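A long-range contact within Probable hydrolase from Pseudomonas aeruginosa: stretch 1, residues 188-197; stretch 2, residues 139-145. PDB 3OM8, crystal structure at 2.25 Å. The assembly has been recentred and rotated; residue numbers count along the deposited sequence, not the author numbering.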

# COMPACT_ATOMS: atom_id res chain seq x y z
N LEU B 188 9.03 -17.84 -24.70
CA LEU B 188 9.73 -16.75 -24.04
C LEU B 188 10.00 -15.57 -24.98
O LEU B 188 9.67 -14.43 -24.68
CB LEU B 188 11.05 -17.24 -23.46
CG LEU B 188 10.96 -18.34 -22.40
CD1 LEU B 188 12.34 -18.65 -21.85
CD2 LEU B 188 10.04 -17.89 -21.30
N ALA B 189 10.63 -15.86 -26.11
CA ALA B 189 10.98 -14.83 -27.08
C ALA B 189 9.74 -14.08 -27.54
O ALA B 189 9.74 -12.85 -27.62
CB ALA B 189 11.75 -15.43 -28.28
N GLY B 190 8.68 -14.81 -27.85
CA GLY B 190 7.43 -14.20 -28.28
C GLY B 190 6.81 -13.34 -27.20
O GLY B 190 6.28 -12.26 -27.48
N SER B 191 6.86 -13.82 -25.96
CA SER B 191 6.25 -13.11 -24.83
C SER B 191 7.03 -11.83 -24.49
O SER B 191 6.42 -10.79 -24.27
CB SER B 191 6.12 -14.03 -23.62
OG SER B 191 5.24 -15.11 -23.91
N PHE B 192 8.36 -11.91 -24.48
CA PHE B 192 9.23 -10.73 -24.35
C PHE B 192 8.87 -9.63 -25.35
O PHE B 192 9.02 -8.45 -25.06
CB PHE B 192 10.70 -11.08 -24.58
CG PHE B 192 11.32 -11.93 -23.51
CD1 PHE B 192 10.89 -11.84 -22.20
CD2 PHE B 192 12.34 -12.81 -23.81
CE1 PHE B 192 11.48 -12.62 -21.21
CE2 PHE B 192 12.93 -13.58 -22.83
CZ PHE B 192 12.50 -13.49 -21.53
N ALA B 193 8.45 -10.01 -26.55
CA ALA B 193 8.13 -9.02 -27.56
C ALA B 193 6.80 -8.31 -27.25
O ALA B 193 6.69 -7.10 -27.42
CB ALA B 193 8.10 -9.65 -28.96
N ALA B 194 5.82 -9.08 -26.79
CA ALA B 194 4.56 -8.50 -26.34
C ALA B 194 4.85 -7.46 -25.26
O ALA B 194 4.39 -6.33 -25.34
CB ALA B 194 3.63 -9.58 -25.79
N VAL B 195 5.66 -7.85 -24.28
CA VAL B 195 6.07 -6.97 -23.20
C VAL B 195 6.81 -5.74 -23.72
O VAL B 195 6.50 -4.61 -23.36
CB VAL B 195 6.99 -7.69 -22.21
CG1 VAL B 195 7.51 -6.72 -21.18
CG2 VAL B 195 6.26 -8.83 -21.54
N ARG B 196 7.79 -5.98 -24.58
CA ARG B 196 8.59 -4.91 -25.17
C ARG B 196 7.74 -3.79 -25.76
O ARG B 196 8.02 -2.61 -25.55
CB ARG B 196 9.53 -5.48 -26.24
CG ARG B 196 10.39 -4.45 -26.94
CD ARG B 196 10.91 -5.00 -28.28
NE ARG B 196 9.78 -5.39 -29.13
CZ ARG B 196 9.82 -6.33 -30.06
NH1 ARG B 196 10.93 -7.02 -30.30
NH2 ARG B 196 8.72 -6.60 -30.75
N ASP B 197 6.70 -4.16 -26.50
CA ASP B 197 5.90 -3.18 -27.23
C ASP B 197 4.85 -2.49 -26.38
O ASP B 197 4.09 -1.66 -26.86
CB ASP B 197 5.21 -3.85 -28.42
CG ASP B 197 6.20 -4.39 -29.45
OD1 ASP B 197 7.37 -3.93 -29.46
OD2 ASP B 197 5.79 -5.27 -30.25
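Stretch 2 (139-145) RIAAVLQ

Stretch 2 is helical and packs against the helix formed by residues 188-196 of stretch 1, with Asp 197 lying beyond that helix in a loop or turn. Both helices begin earlier in the chain, and the residues that touch are at least 45 positions apart in sequence. The two run antiparallel, their N-to-C directions differing by 177°, so the helices lie side by side and the contact extends along them. The closest approach of the axes is 9.0 Å. The backbones come nearest at Ala 189 and Ile 140, where the CA of Ala 189 lies 4.8 Å from the CA of Ile 140. Within each helix the backbone makes i to i+4 hydrogen bonds, such as Phe 192 N to Leu 188 O at 2.8 Å and Val 143 N to Arg 139 O at 3.0 Å. No hydrogen bond passes between the stretches; the contact, which buries 358 Å² summed over both sides, is one of packing.

Of all the residues in the contact, Ile 140 has the largest area covered by the other stretch, 86 Å². Its CA-to-CB bond points sideways, but with chi1 in m and chi2 in t the end of the side chain comes nearer to stretch 1 and enters a hole formed by Ala 189, Phe 192, Ala 193 and Arg 196. Its CG1 lies 3.5 Å from Phe 192 CB and 3.6 Å from Ala 189 O, a carbonyl already engaged within its own helix by Ala 193 N. Further out, Ile 140 CD1 reaches to 4.0 Å from Ala 193 CB and 3.8 Å from Arg 196 NH1, meeting the guanidinium obliquely. That guanidinium is also engaged by its neighbour: Arg 196 NE donates to Asp 197 OD1 at 2.8 Å in a salt bridge. The contact of Arg 196 NH1 with the Ile 140 methyl is one of van der Waals packing.

The small side chain of Ala 189 points toward stretch 2 and is met by three residues. Its CB lies 4.1 Å from Ile 140 CG2, 4.0 Å from Val 143 CG1 and 4.0 Å from Leu 144 CD2. The side chain here is a single methyl, and it is at this residue that the backbones come nearest. One turn along stretch 2 from Ile 140 and Arg 139, Val 143 also points toward the partner helix; its CG2 meets Leu 188 CD1 at 3.7 Å, while its CG1 lies 4.2 Å from Phe 192 CE2.

The CA-to-CB bond of Phe 192 points toward stretch 2, and chi1 is in m. Arg 139 CB sits over one face, 4.2 Å from the centroid of the Phe 192 ring and 23° off its normal, in a CH-pi contact. Ile 140 CG1 and Val 143 CG1 instead lie at the ring edge, near its plane. Arg 139 thus contributes the aliphatic base of its side chain, whereas its end leads away to a hydrogen bond elsewhere in the structure.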

# COMPACT_ATOMS: atom_id res chain seq x y z
N ARG B 139 17.13 -9.79 -24.51
CA ARG B 139 16.67 -11.03 -23.89
C ARG B 139 16.10 -12.01 -24.91
O ARG B 139 16.18 -13.22 -24.74
CB ARG B 139 15.65 -10.72 -22.79
CG ARG B 139 16.27 -10.05 -21.58
CD ARG B 139 15.21 -9.56 -20.61
NE ARG B 139 15.81 -9.05 -19.38
CZ ARG B 139 15.32 -8.05 -18.65
NH1 ARG B 139 15.94 -7.67 -17.54
NH2 ARG B 139 14.20 -7.43 -19.02
N ILE B 140 15.51 -11.47 -25.98
CA ILE B 140 15.02 -12.28 -27.07
C ILE B 140 16.21 -12.95 -27.80
O ILE B 140 16.23 -14.17 -28.01
CB ILE B 140 14.17 -11.43 -28.05
CG1 ILE B 140 12.84 -11.05 -27.39
CG2 ILE B 140 13.95 -12.16 -29.37
CD1 ILE B 140 12.05 -10.00 -28.16
N ALA B 141 17.21 -12.15 -28.16
CA ALA B 141 18.37 -12.67 -28.89
C ALA B 141 19.09 -13.71 -28.04
O ALA B 141 19.45 -14.77 -28.54
CB ALA B 141 19.31 -11.54 -29.27
N ALA B 142 19.27 -13.41 -26.76
CA ALA B 142 19.97 -14.30 -25.85
C ALA B 142 19.25 -15.63 -25.61
O ALA B 142 19.89 -16.68 -25.55
CB ALA B 142 20.22 -13.59 -24.50
N VAL B 143 17.93 -15.60 -25.42
CA VAL B 143 17.19 -16.84 -25.21
C VAL B 143 17.18 -17.72 -26.47
O VAL B 143 17.32 -18.94 -26.38
CB VAL B 143 15.74 -16.61 -24.67
CG1 VAL B 143 14.83 -15.99 -25.73
CG2 VAL B 143 15.14 -17.91 -24.18
N LEU B 144 17.05 -17.11 -27.65
CA LEU B 144 17.09 -17.86 -28.91
C LEU B 144 18.41 -18.60 -29.14
O LEU B 144 18.44 -19.68 -29.73
CB LEU B 144 16.80 -16.96 -30.11
CG LEU B 144 15.38 -16.41 -30.21
CD1 LEU B 144 15.29 -15.42 -31.36
CD2 LEU B 144 14.38 -17.54 -30.38
N GLN B 145 19.51 -18.02 -28.68
CA GLN B 145 20.84 -18.58 -28.95
C GLN B 145 21.32 -19.56 -27.88
O GLN B 145 22.35 -20.20 -28.05
CB GLN B 145 21.85 -17.45 -29.13
CG GLN B 145 21.58 -16.65 -30.38
CD GLN B 145 21.70 -17.52 -31.63
OE1 GLN B 145 22.52 -18.43 -31.67
NE2 GLN B 145 20.88 -17.24 -32.64